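PDB 2GP4: 6-phosphogluconate dehydratase from Shewanella oneidensis, which catalyses the dehydration of 6-phosphogluconate to 2-keto-3-deoxy-6-phosphogluconate in the Entner-Doudoroff pathway, and is seen here as the apo form without its iron-sulfur cluster. Local coordinates for residues Arg31-Ser36 against Ile336-Asp342; Asn303-Asn309 against Leu386-Val390; Pro272-Leu277 against Glu404-Leu408; Tyr401-Pro405 against Val415-Thr419. One frame throughout, in Å; residues are numbered along the deposited sequence.

Contact 1: Arg31-Ser36 against Ile336-Asp342; sequences RIIARS and IIVNWDD
A salt-bridge network of R31, R35 and D342 joins one side of the N-terminal helix 23-51 to the loop that leads into helix 340-347. The R35 guanidinium uses its edge: NE and NH2 both donate side-on to the backbone oxygen of I337, with R35 NH2 to I337 O at 2.9 Å and the acceptor lying in the guanidinium plane. The same NH2 reaches the D342 carboxylate, 2.6 Å from D342 OD2, a salt bridge whose hydrogen bond is weak, the N-H angle being 123°. From one helical turn earlier, R31 NH2 meets D342 OD1 at 3.0 Å on the anti lone pair; R31 also pairs with E345. D342 OD2 in turn accepts from the N339 backbone N (2.7 Å). With R35 cut back to an alanine, the I337 carbonyl would probably lose its double grip and D342 would keep R31 as its one arginine partner in this network. S36 OG sits beside its own backbone N (chi1 -52°), a rotation that lets it accept from I337 N at 2.7 Å, nearly straight at 174°, while donating back to I32 O. Between these polar groups, I32 CG2 packs on I336 CG2 (3.6 Å). On the side of helix 304-316, I32 rests against V308 and V338 against I307 and I311, whereas W340 and D341 touch L442 of strand 440-445.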
loop_
_atom_site.group_PDB
_atom_site.type_symbol
_atom_site.label_atom_id
_atom_site.label_comp_id
_atom_site.label_asym_id
_atom_site.label_seq_id
_atom_site.Cartn_x
_atom_site.Cartn_y
_atom_site.Cartn_z
ATOM N N ARG A 31 -5.643 -20.282 -0.184
ATOM C CA ARG A 31 -6.924 -19.792 -0.688
ATOM C C ARG A 31 -6.715 -18.923 -1.925
ATOM O O ARG A 31 -7.468 -19.029 -2.895
ATOM C CB ARG A 31 -7.672 -19.009 0.391
ATOM C CG ARG A 31 -9.054 -18.520 -0.045
ATOM C CD ARG A 31 -9.849 -17.967 1.129
ATOM N NE ARG A 31 -9.191 -16.799 1.719
ATOM C CZ ARG A 31 -9.572 -16.199 2.840
ATOM N NH1 ARG A 31 -10.615 -16.654 3.525
ATOM N NH2 ARG A 31 -8.905 -15.143 3.276
ATOM N N ILE A 32 -5.688 -18.075 -1.873
ATOM C CA ILE A 32 -5.343 -17.175 -2.968
ATOM C C ILE A 32 -4.833 -17.964 -4.180
ATOM O O ILE A 32 -5.204 -17.665 -5.319
ATOM C CB ILE A 32 -4.327 -16.087 -2.515
ATOM C CG1 ILE A 32 -4.981 -15.145 -1.490
ATOM C CG2 ILE A 32 -3.825 -15.279 -3.696
ATOM C CD1 ILE A 32 -4.001 -14.358 -0.639
ATOM N N ILE A 33 -4.006 -18.981 -3.928
ATOM C CA ILE A 33 -3.509 -19.855 -4.983
ATOM C C ILE A 33 -4.676 -20.533 -5.703
ATOM O O ILE A 33 -4.711 -20.568 -6.939
ATOM C CB ILE A 33 -2.522 -20.919 -4.433
ATOM C CG1 ILE A 33 -1.226 -20.252 -3.947
ATOM C CG2 ILE A 33 -2.240 -22.026 -5.480
ATOM C CD1 ILE A 33 -0.346 -21.150 -3.085
ATOM N N ALA A 34 -5.629 -21.052 -4.926
ATOM C CA ALA A 34 -6.799 -21.746 -5.471
ATOM C C ALA A 34 -7.651 -20.810 -6.307
ATOM O O ALA A 34 -8.092 -21.162 -7.401
ATOM C CB ALA A 34 -7.637 -22.364 -4.350
ATOM N N ARG A 35 -7.866 -19.610 -5.785
ATOM C CA ARG A 35 -8.740 -18.638 -6.420
ATOM C C ARG A 35 -8.101 -18.034 -7.668
ATOM O O ARG A 35 -8.803 -17.592 -8.562
ATOM C CB ARG A 35 -9.100 -17.542 -5.419
ATOM C CG ARG A 35 -10.202 -16.603 -5.862
ATOM C CD ARG A 35 -10.619 -15.730 -4.703
ATOM N NE ARG A 35 -9.468 -15.046 -4.135
ATOM C CZ ARG A 35 -9.250 -14.875 -2.837
ATOM N NH1 ARG A 35 -10.101 -15.344 -1.935
ATOM N NH2 ARG A 35 -8.161 -14.238 -2.444
ATOM N N SER A 36 -6.771 -18.024 -7.713
ATOM C CA SER A 36 -6.019 -17.463 -8.837
ATOM C C SER A 36 -5.613 -18.522 -9.866
ATOM O O SER A 36 -5.040 -18.188 -10.906
ATOM C CB SER A 36 -4.768 -16.735 -8.332
ATOM O OG SER A 36 -5.084 -15.796 -7.319
ATOM N N ILE A 336 -3.057 -12.842 -10.050
ATOM C CA ILE A 336 -3.286 -13.213 -8.658
ATOM C C ILE A 336 -4.439 -12.410 -8.064
ATOM O O ILE A 336 -4.423 -11.178 -8.085
ATOM C CB ILE A 336 -1.996 -13.042 -7.818
ATOM C CG1 ILE A 336 -0.875 -13.910 -8.408
ATOM C CG2 ILE A 336 -2.245 -13.422 -6.360
ATOM C CD1 ILE A 336 0.528 -13.378 -8.183
ATOM N N ILE A 337 -5.437 -13.118 -7.541
ATOM C CA ILE A 337 -6.647 -12.483 -7.023
ATOM C C ILE A 337 -6.661 -12.468 -5.495
ATOM O O ILE A 337 -6.748 -13.521 -4.861
ATOM C CB ILE A 337 -7.930 -13.169 -7.567
ATOM C CG1 ILE A 337 -7.839 -13.340 -9.093
ATOM C CG2 ILE A 337 -9.182 -12.387 -7.139
ATOM C CD1 ILE A 337 -9.036 -14.023 -9.747
ATOM N N VAL A 338 -6.574 -11.266 -4.922
ATOM C CA VAL A 338 -6.591 -11.051 -3.470
ATOM C C VAL A 338 -7.765 -10.139 -3.088
ATOM O O VAL A 338 -8.008 -9.126 -3.748
ATOM C CB VAL A 338 -5.257 -10.403 -2.980
ATOM C CG1 VAL A 338 -5.323 -10.033 -1.499
ATOM C CG2 VAL A 338 -4.064 -11.318 -3.242
ATOM N N ASN A 339 -8.496 -10.493 -2.031
ATOM C CA ASN A 339 -9.608 -9.653 -1.567
ATOM C C ASN A 339 -9.472 -9.198 -0.101
ATOM O O ASN A 339 -8.481 -9.504 0.556
ATOM C CB ASN A 339 -10.972 -10.316 -1.857
ATOM C CG ASN A 339 -11.152 -11.671 -1.162
ATOM O OD1 ASN A 339 -11.913 -12.523 -1.639
ATOM N ND2 ASN A 339 -10.472 -11.874 -0.037
ATOM N N TRP A 340 -10.471 -8.474 0.400
ATOM C CA TRP A 340 -10.452 -7.977 1.779
ATOM C C TRP A 340 -10.524 -9.064 2.845
ATOM O O TRP A 340 -10.069 -8.856 3.962
ATOM C CB TRP A 340 -11.537 -6.917 2.018
ATOM C CG TRP A 340 -11.249 -5.610 1.344
ATOM C CD1 TRP A 340 -10.031 -5.162 0.897
ATOM C CD2 TRP A 340 -12.185 -4.564 1.064
ATOM N NE1 TRP A 340 -10.157 -3.912 0.348
ATOM C CE2 TRP A 340 -11.464 -3.515 0.438
ATOM C CE3 TRP A 340 -13.563 -4.411 1.271
ATOM C CZ2 TRP A 340 -12.076 -2.336 0.015
ATOM C CZ3 TRP A 340 -14.171 -3.236 0.853
ATOM C CH2 TRP A 340 -13.426 -2.212 0.232
ATOM N N ASP A 341 -11.086 -10.217 2.502
ATOM C CA ASP A 341 -11.077 -11.363 3.417
ATOM C C ASP A 341 -9.640 -11.818 3.683
ATOM O O ASP A 341 -9.317 -12.245 4.792
ATOM C CB ASP A 341 -11.884 -12.527 2.858
ATOM C CG ASP A 341 -13.317 -12.154 2.545
ATOM O OD1 ASP A 341 -13.616 -11.907 1.360
ATOM O OD2 ASP A 341 -14.148 -12.123 3.473
ATOM N N ASP A 342 -8.784 -11.731 2.662
ATOM C CA ASP A 342 -7.369 -12.041 2.829
ATOM C C ASP A 342 -6.716 -11.081 3.816
ATOM O O ASP A 342 -6.035 -11.515 4.733
ATOM C CB ASP A 342 -6.621 -12.005 1.493
ATOM C CG ASP A 342 -7.250 -12.907 0.436
ATOM O OD1 ASP A 342 -7.804 -13.977 0.783
ATOM O OD2 ASP A 342 -7.179 -12.535 -0.754
#

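Contact 2: Asn303-Asn309 against Leu386-Val390; sequences NEKSIVN and LHEDV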
loop_
_atom_site.group_PDB
_atom_site.type_symbol
_atom_site.label_atom_id
_atom_site.label_comp_id
_atom_site.label_asym_id
_atom_site.label_seq_id
_atom_site.Cartn_x
_atom_site.Cartn_y
_atom_site.Cartn_z
ATOM N N ASN A 303 4.531 -13.402 -7.137
ATOM C CA ASN A 303 3.711 -14.609 -7.079
ATOM C C ASN A 303 2.857 -14.558 -5.823
ATOM O O ASN A 303 2.952 -13.596 -5.061
ATOM C CB ASN A 303 4.571 -15.884 -7.114
ATOM C CG ASN A 303 5.547 -15.969 -5.952
ATOM O OD1 ASN A 303 5.148 -16.027 -4.788
ATOM N ND2 ASN A 303 6.830 -15.988 -6.264
ATOM N N GLU A 304 2.039 -15.585 -5.610
ATOM C CA GLU A 304 1.115 -15.629 -4.481
ATOM C C GLU A 304 1.817 -15.470 -3.128
ATOM O O GLU A 304 1.357 -14.708 -2.275
ATOM C CB GLU A 304 0.275 -16.909 -4.511
ATOM C CG GLU A 304 -0.535 -17.116 -5.802
ATOM C CD GLU A 304 0.135 -18.051 -6.814
ATOM O OE1 GLU A 304 1.364 -17.976 -7.008
ATOM O OE2 GLU A 304 -0.586 -18.868 -7.428
ATOM N N LYS A 305 2.933 -16.172 -2.946
ATOM C CA LYS A 305 3.682 -16.120 -1.689
ATOM C C LYS A 305 4.305 -14.747 -1.447
ATOM O O LYS A 305 4.308 -14.251 -0.313
ATOM C CB LYS A 305 4.784 -17.178 -1.667
ATOM C CG LYS A 305 4.292 -18.607 -1.549
ATOM C CD LYS A 305 5.420 -19.569 -1.835
ATOM C CE LYS A 305 4.899 -20.969 -2.091
ATOM N NZ LYS A 305 4.519 -21.664 -0.826
ATOM N N SER A 306 4.839 -14.142 -2.509
ATOM C CA SER A 306 5.518 -12.855 -2.375
ATOM C C SER A 306 4.507 -11.726 -2.177
ATOM O O SER A 306 4.778 -10.770 -1.453
ATOM C CB SER A 306 6.464 -12.589 -3.552
ATOM O OG SER A 306 5.778 -12.597 -4.790
ATOM N N ILE A 307 3.341 -11.862 -2.804
ATOM C CA ILE A 307 2.214 -10.958 -2.566
ATOM C C ILE A 307 1.742 -11.026 -1.111
ATOM O O ILE A 307 1.593 -9.989 -0.448
ATOM C CB ILE A 307 1.047 -11.223 -3.557
ATOM C CG1 ILE A 307 1.401 -10.692 -4.954
ATOM C CG2 ILE A 307 -0.267 -10.600 -3.063
ATOM C CD1 ILE A 307 1.640 -9.179 -5.026
ATOM N N VAL A 308 1.523 -12.241 -0.611
ATOM C CA VAL A 308 1.167 -12.434 0.797
ATOM C C VAL A 308 2.236 -11.807 1.710
ATOM O O VAL A 308 1.904 -11.096 2.655
ATOM C CB VAL A 308 0.931 -13.931 1.133
ATOM C CG1 VAL A 308 0.948 -14.179 2.644
ATOM C CG2 VAL A 308 -0.381 -14.414 0.528
ATOM N N ASN A 309 3.508 -12.054 1.394
ATOM C CA ASN A 309 4.637 -11.474 2.117
ATOM C C ASN A 309 4.546 -9.950 2.188
ATOM O O ASN A 309 4.821 -9.349 3.230
ATOM C CB ASN A 309 5.979 -11.903 1.486
ATOM C CG ASN A 309 6.407 -13.332 1.884
ATOM O OD1 ASN A 309 5.697 -14.035 2.607
ATOM N ND2 ASN A 309 7.584 -13.754 1.407
ATOM N N LEU A 386 6.369 -14.943 7.218
ATOM C CA LEU A 386 6.764 -14.715 5.832
ATOM C C LEU A 386 7.195 -16.015 5.189
ATOM O O LEU A 386 7.912 -16.807 5.805
ATOM C CB LEU A 386 7.923 -13.716 5.734
ATOM C CG LEU A 386 7.712 -12.242 6.073
ATOM C CD1 LEU A 386 9.055 -11.530 6.167
ATOM C CD2 LEU A 386 6.817 -11.585 5.046
ATOM N N HIS A 387 6.769 -16.228 3.949
ATOM C CA HIS A 387 7.255 -17.353 3.149
ATOM C C HIS A 387 8.729 -17.152 2.815
ATOM O O HIS A 387 9.103 -16.124 2.257
ATOM C CB HIS A 387 6.440 -17.484 1.858
ATOM C CG HIS A 387 4.997 -17.820 2.082
ATOM N ND1 HIS A 387 4.568 -19.095 2.388
ATOM C CD2 HIS A 387 3.884 -17.051 2.035
ATOM C CE1 HIS A 387 3.254 -19.097 2.520
ATOM N NE2 HIS A 387 2.814 -17.869 2.308
ATOM N N GLU A 388 9.559 -18.132 3.165
ATOM C CA GLU A 388 10.997 -18.067 2.908
ATOM C C GLU A 388 11.354 -18.590 1.524
ATOM O O GLU A 388 12.338 -18.152 0.912
ATOM C CB GLU A 388 11.772 -18.871 3.953
ATOM C CG GLU A 388 13.255 -18.511 3.995
ATOM C CD GLU A 388 14.116 -19.579 4.627
ATOM O OE1 GLU A 388 13.853 -19.958 5.796
ATOM O OE2 GLU A 388 15.072 -20.027 3.955
ATOM N N ASP A 389 10.552 -19.534 1.043
ATOM C CA ASP A 389 10.835 -20.253 -0.191
ATOM C C ASP A 389 10.369 -19.459 -1.410
ATOM O O ASP A 389 9.448 -19.866 -2.124
ATOM C CB ASP A 389 10.186 -21.646 -0.151
ATOM C CG ASP A 389 8.690 -21.588 0.119
ATOM O OD1 ASP A 389 8.247 -20.771 0.956
ATOM O OD2 ASP A 389 7.953 -22.353 -0.518
ATOM N N VAL A 390 11.013 -18.320 -1.635
ATOM C CA VAL A 390 10.709 -17.473 -2.787
ATOM C C VAL A 390 11.973 -17.109 -3.561
ATOM O O VAL A 390 13.069 -17.025 -2.985
ATOM C CB VAL A 390 9.943 -16.168 -2.379
ATOM C CG1 VAL A 390 8.495 -16.478 -2.003
ATOM C CG2 VAL A 390 10.655 -15.440 -1.243
#
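N309 and H387 are joined by a pair of hydrogen bonds that form the tight, buried part of this contact. The N309 amide serves the backbone of H387 with both its ends: OD1 accepts from H387 N at 2.8 Å, the donor tilted 16° from the carbonyl plane, and ND2 donates to H387 O at 2.9 Å, on a lone pair in the plane of that carbonyl. Two bonds to one residue fix the rotation of the amide. L386 CD2 lies against N309 CB (3.7 Å), and L386 continues onto I377, L380 and L381 of helix 372-383.

The imidazole of H387 is set between helix residues. K305 CG stands over the centre of one face of the H387 ring, 3.9 Å from its centroid and 13° off the normal, a CH-pi contact, while V308 CG1 comes to the ring edge. H387 NE2 is bonded to T29 of helix 23-51, which holds the ring from the other end. K305 CB also packs on V390 CG1 (3.8 Å).

The outer side is looser. The K305 chain runs extended past the ring and bends at its last torsion (chi4 -77°), leaving K305 NZ 3.5 Å from OD2 of the exposed D389, a long salt bridge beside an inverse gamma turn centred on D389.

At the start of helix 304-316, N303 OD1 accepts from S306 N (3.0 Å) and S306 OG accepts from N303 N (2.8 Å): the reciprocal pairing of a capping box, here at a helix whose first turns receive an irregular loop.

Contact 3: Pro272-Leu277 against Glu404-Leu408; sequences PLREAL and EPKLL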
loop_
_atom_site.group_PDB
_atom_site.type_symbol
_atom_site.label_atom_id
_atom_site.label_comp_id
_atom_site.label_asym_id
_atom_site.label_seq_id
_atom_site.Cartn_x
_atom_site.Cartn_y
_atom_site.Cartn_z
ATOM N N PRO A 272 28.537 7.053 -1.225
ATOM C CA PRO A 272 29.251 6.155 -2.140
ATOM C C PRO A 272 28.754 4.704 -2.106
ATOM O O PRO A 272 28.986 3.965 -3.062
ATOM C CB PRO A 272 30.711 6.246 -1.671
ATOM C CG PRO A 272 30.649 6.774 -0.289
ATOM C CD PRO A 272 29.443 7.655 -0.229
ATOM N N LEU A 273 28.084 4.301 -1.026
ATOM C CA LEU A 273 27.426 2.993 -0.983
ATOM C C LEU A 273 26.264 2.945 -1.974
ATOM O O LEU A 273 26.106 1.964 -2.706
ATOM C CB LEU A 273 26.939 2.646 0.431
ATOM C CG LEU A 273 26.173 1.325 0.604
ATOM C CD1 LEU A 273 27.035 0.117 0.250
ATOM C CD2 LEU A 273 25.620 1.189 2.010
ATOM N N ARG A 274 25.461 4.010 -1.986
ATOM C CA ARG A 274 24.392 4.180 -2.968
ATOM C C ARG A 274 24.938 4.081 -4.394
ATOM O O ARG A 274 24.309 3.469 -5.257
ATOM C CB ARG A 274 23.640 5.505 -2.738
ATOM C CG ARG A 274 22.747 5.985 -3.887
ATOM C CD ARG A 274 21.553 5.076 -4.157
ATOM N NE ARG A 274 20.586 5.065 -3.063
ATOM C CZ ARG A 274 20.231 3.982 -2.379
ATOM N NH1 ARG A 274 20.748 2.794 -2.669
ATOM N NH2 ARG A 274 19.340 4.083 -1.402
ATOM N N GLU A 275 26.115 4.654 -4.636
ATOM C CA GLU A 275 26.734 4.526 -5.950
ATOM C C GLU A 275 27.050 3.066 -6.264
ATOM O O GLU A 275 26.769 2.598 -7.363
ATOM C CB GLU A 275 27.983 5.404 -6.099
ATOM C CG GLU A 275 28.327 5.673 -7.568
ATOM C CD GLU A 275 29.544 6.564 -7.769
ATOM O OE1 GLU A 275 29.610 7.655 -7.157
ATOM O OE2 GLU A 275 30.429 6.173 -8.563
ATOM N N ALA A 276 27.606 2.350 -5.287
ATOM C CA ALA A 276 27.921 0.928 -5.442
ATOM C C ALA A 276 26.675 0.056 -5.656
ATOM O O ALA A 276 26.700 -0.875 -6.461
ATOM C CB ALA A 276 28.735 0.429 -4.252
ATOM N N LEU A 277 25.593 0.368 -4.940
ATOM C CA LEU A 277 24.327 -0.358 -5.074
ATOM C C LEU A 277 23.647 -0.143 -6.423
ATOM O O LEU A 277 22.939 -1.027 -6.906
ATOM C CB LEU A 277 23.366 -0.002 -3.940
ATOM C CG LEU A 277 23.706 -0.492 -2.529
ATOM C CD1 LEU A 277 22.690 0.047 -1.543
ATOM C CD2 LEU A 277 23.778 -2.013 -2.448
ATOM N N GLU A 404 22.427 -6.934 5.297
ATOM C CA GLU A 404 22.537 -5.503 5.043
ATOM C C GLU A 404 23.789 -5.175 4.242
ATOM O O GLU A 404 24.856 -5.726 4.518
ATOM C CB GLU A 404 22.562 -4.722 6.359
ATOM C CG GLU A 404 21.292 -4.814 7.177
ATOM C CD GLU A 404 21.301 -3.878 8.379
ATOM O OE1 GLU A 404 22.255 -3.933 9.191
ATOM O OE2 GLU A 404 20.341 -3.086 8.511
ATOM N N PRO A 405 23.662 -4.264 3.255
ATOM C CA PRO A 405 24.804 -3.862 2.444
ATOM C C PRO A 405 25.765 -2.948 3.197
ATOM O O PRO A 405 25.345 -2.119 3.999
ATOM C CB PRO A 405 24.161 -3.121 1.270
ATOM C CG PRO A 405 22.864 -2.611 1.805
ATOM C CD PRO A 405 22.420 -3.574 2.852
ATOM N N LYS A 406 27.053 -3.127 2.932
ATOM C CA LYS A 406 28.106 -2.326 3.536
ATOM C C LYS A 406 29.160 -2.038 2.489
ATOM O O LYS A 406 29.398 -2.857 1.603
ATOM C CB LYS A 406 28.757 -3.067 4.715
ATOM C CG LYS A 406 27.858 -3.300 5.924
ATOM C CD LYS A 406 27.788 -2.087 6.833
ATOM C CE LYS A 406 27.061 -2.431 8.120
ATOM N NZ LYS A 406 26.534 -1.218 8.789
ATOM N N LEU A 407 29.793 -0.877 2.597
ATOM C CA LEU A 407 30.929 -0.555 1.752
ATOM C C LEU A 407 32.196 -0.560 2.608
ATOM O O LEU A 407 32.581 0.463 3.182
ATOM C CB LEU A 407 30.713 0.787 1.050
ATOM C CG LEU A 407 31.627 1.165 -0.116
ATOM C CD1 LEU A 407 31.520 0.179 -1.273
ATOM C CD2 LEU A 407 31.301 2.580 -0.582
ATOM N N LEU A 408 32.825 -1.730 2.695
ATOM C CA LEU A 408 33.981 -1.936 3.569
ATOM C C LEU A 408 35.279 -1.971 2.768
ATOM O O LEU A 408 35.449 -2.812 1.885
ATOM C CB LEU A 408 33.827 -3.225 4.384
ATOM C CG LEU A 408 32.511 -3.484 5.134
ATOM C CD1 LEU A 408 32.452 -4.913 5.660
ATOM C CD2 LEU A 408 32.299 -2.503 6.267
#
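With CG anti to the backbone N in both residues (chi1 177° in L273, -166° in L407), the two leucines extend toward each other from helix 272-287 and strand 403-408 and pass alongside each other. L273 CD1 comes to 3.8 Å from L407 CB and equally near the strand backbone at K406 C. The branches of L407 divide the helix surface between them: CD2 lies against the first turn, 3.6 Å from the backbone C of P272 and 3.9 Å from P272 CB, while CD1 reaches A276 CB at 4.1 Å. One turn along from L273, L277 instead carries CG beside its backbone N, and its CD2 meets P405 CB at 3.9 Å, the two side chains crossing at about a right angle. Here a helix packs across one face of a beta hairpin: the short helix and strand segments run 113° apart in direction, with axes 8.4 Å apart at closest approach, and no hydrogen bond links them. P405 and L407, two apart on the strand, direct their side chains to the helix, as alternation in a strand requires, whereas the CB of K406 points away and its NZ is bonded to L228 O. The second hairpin strand, 411-416, completes the apolar layer, with L412 against L273 and W414 against both L277 and P405.

Contact 4: Tyr401-Pro405 against Val415-Thr419; sequences YTQEP and VDGPT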
loop_
_atom_site.group_PDB
_atom_site.type_symbol
_atom_site.label_atom_id
_atom_site.label_comp_id
_atom_site.label_asym_id
_atom_site.label_seq_id
_atom_site.Cartn_x
_atom_site.Cartn_y
_atom_site.Cartn_z
ATOM N N TYR A 401 17.286 -11.304 2.680
ATOM C CA TYR A 401 16.830 -9.963 3.016
ATOM C C TYR A 401 16.966 -9.633 4.501
ATOM O O TYR A 401 16.591 -8.547 4.938
ATOM C CB TYR A 401 15.415 -9.723 2.466
ATOM C CG TYR A 401 15.462 -9.456 0.989
ATOM C CD1 TYR A 401 15.606 -10.502 0.080
ATOM C CD2 TYR A 401 15.429 -8.156 0.500
ATOM C CE1 TYR A 401 15.689 -10.262 -1.276
ATOM C CE2 TYR A 401 15.507 -7.902 -0.863
ATOM C CZ TYR A 401 15.638 -8.961 -1.747
ATOM O OH TYR A 401 15.716 -8.729 -3.103
ATOM N N THR A 402 17.539 -10.562 5.260
ATOM C CA THR A 402 17.947 -10.296 6.643
ATOM C C THR A 402 19.381 -9.770 6.684
ATOM O O THR A 402 19.925 -9.513 7.756
ATOM C CB THR A 402 17.834 -11.550 7.544
ATOM O OG1 THR A 402 18.815 -12.526 7.156
ATOM C CG2 THR A 402 16.445 -12.152 7.459
ATOM N N GLN A 403 19.989 -9.625 5.510
ATOM C CA GLN A 403 21.348 -9.099 5.401
ATOM C C GLN A 403 21.370 -7.647 4.922
ATOM O O GLN A 403 20.458 -7.193 4.220
ATOM C CB GLN A 403 22.202 -9.973 4.482
ATOM C CG GLN A 403 22.533 -11.343 5.041
ATOM C CD GLN A 403 23.877 -11.863 4.544
ATOM O OE1 GLN A 403 24.223 -11.709 3.367
ATOM N NE2 GLN A 403 24.642 -12.475 5.443
ATOM N N GLU A 404 22.427 -6.934 5.297
ATOM C CA GLU A 404 22.537 -5.503 5.043
ATOM C C GLU A 404 23.789 -5.175 4.242
ATOM O O GLU A 404 24.856 -5.726 4.518
ATOM C CB GLU A 404 22.562 -4.722 6.359
ATOM C CG GLU A 404 21.292 -4.814 7.177
ATOM C CD GLU A 404 21.301 -3.878 8.379
ATOM O OE1 GLU A 404 22.255 -3.933 9.191
ATOM O OE2 GLU A 404 20.341 -3.086 8.511
ATOM N N PRO A 405 23.662 -4.264 3.255
ATOM C CA PRO A 405 24.804 -3.862 2.444
ATOM C C PRO A 405 25.765 -2.948 3.197
ATOM O O PRO A 405 25.345 -2.119 3.999
ATOM C CB PRO A 405 24.161 -3.121 1.270
ATOM C CG PRO A 405 22.864 -2.611 1.805
ATOM C CD PRO A 405 22.420 -3.574 2.852
ATOM N N VAL A 415 26.307 -8.147 4.932
ATOM C CA VAL A 415 26.625 -8.681 6.259
ATOM C C VAL A 415 25.348 -9.026 7.026
ATOM O O VAL A 415 24.261 -8.595 6.645
ATOM C CB VAL A 415 27.500 -7.697 7.094
ATOM C CG1 VAL A 415 28.860 -7.486 6.437
ATOM C CG2 VAL A 415 26.791 -6.368 7.284
ATOM N N ASP A 416 25.484 -9.802 8.098
ATOM C CA ASP A 416 24.348 -10.174 8.935
ATOM C C ASP A 416 23.706 -8.955 9.581
ATOM O O ASP A 416 24.396 -8.108 10.149
ATOM C CB ASP A 416 24.769 -11.164 10.021
ATOM C CG ASP A 416 24.658 -12.616 9.577
ATOM O OD1 ASP A 416 24.577 -12.892 8.357
ATOM O OD2 ASP A 416 24.654 -13.490 10.468
ATOM N N GLY A 417 22.382 -8.871 9.472
ATOM C CA GLY A 417 21.615 -7.813 10.113
ATOM C C GLY A 417 21.402 -8.077 11.594
ATOM O O GLY A 417 21.742 -9.158 12.088
ATOM N N PRO A 418 20.831 -7.093 12.311
ATOM C CA PRO A 418 20.582 -7.185 13.760
ATOM C C PRO A 418 19.543 -8.242 14.162
ATOM O O PRO A 418 18.671 -8.594 13.360
ATOM C CB PRO A 418 20.082 -5.786 14.120
ATOM C CG PRO A 418 19.555 -5.223 12.836
ATOM C CD PRO A 418 20.390 -5.800 11.751
ATOM N N THR A 419 19.652 -8.734 15.398
ATOM C CA THR A 419 18.749 -9.754 15.942
ATOM C C THR A 419 17.947 -9.198 17.116
ATOM O O THR A 419 16.996 -9.827 17.593
ATOM C CB THR A 419 19.517 -11.003 16.438
ATOM O OG1 THR A 419 20.466 -10.617 17.441
ATOM C CG2 THR A 419 20.238 -11.707 15.289
HETATM O O HOH W 1 20.306 -11.295 10.546
HETATM O O HOH W 2 23.997 -5.444 10.430
#
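Backbone hydrogen bonds between E404 and V415 set the register of this antiparallel hairpin. E404 N donates to V415 O at 2.8 Å and V415 N to E404 O at 2.9 Å, both nearly straight, which marks them as a hydrogen-bonded pair. The next pair, Q403 with D416, is non-hydrogen-bonded, and its CA atoms come to 4.8 Å. Beyond it G417 N makes a weak bond to T402 O, where the strands run out into loop.

Of the side-chain bonds, one crosses directly. Q403 NE2 donates to D416 OD1 at 2.9 Å, with the oxygen in the amide plane and met nearly along its C-O axis, although the amide and carboxylate planes are turned 69° apart. Q403 CG lies beside its own backbone N (chi1 -69°), and the extended chain beyond it runs past V415 O, with Q403 CB 3.3 Å from that oxygen. A leucine in place of Q403 would probably leave D416 OD1 without this donor and its carboxylate freer to turn.

Van der Waals contacts are few: E404 OE1 touches P418 CD at 3.7 Å, the side chains crossing at about a right angle, and V415 CG2 approaches E404 O.

Water completes the set. One molecule donates to both E404 OE1 (2.6 Å) and D416 O; another bonds to G417 O.

The chemistry is thus chiefly polar, in keeping with the contact's place at the surface: main-chain bonds fix the strand pairing, while a neutral amide and bridging water meet the acidic side chains of D416 and E404.

Contacts 1 and 2 are neighbours, their centres 13 Å apart, and touch where I336 packs on N303 and I32 on V308; helices 23-51 and 304-316 meet there. Contacts 3 and 4, also 13 Å apart between centres, share E404 and P405: contact 4 is the pairing of strands 403-408 and 411-416, and contact 3 packs helix 272-287 on the face that carries P405 and L407. Contacts 1 and 3 are far apart, 38 Å between centres, but contacts 2 and 4 come within about 7 Å between nearest atoms without touching. Along the chain contacts 1 and 2 interlock, contact 2 is nested within contact 3, and contact 4 follows contact 2, consistent with a largely helical N-terminal domain held together by sequence-distant pieces.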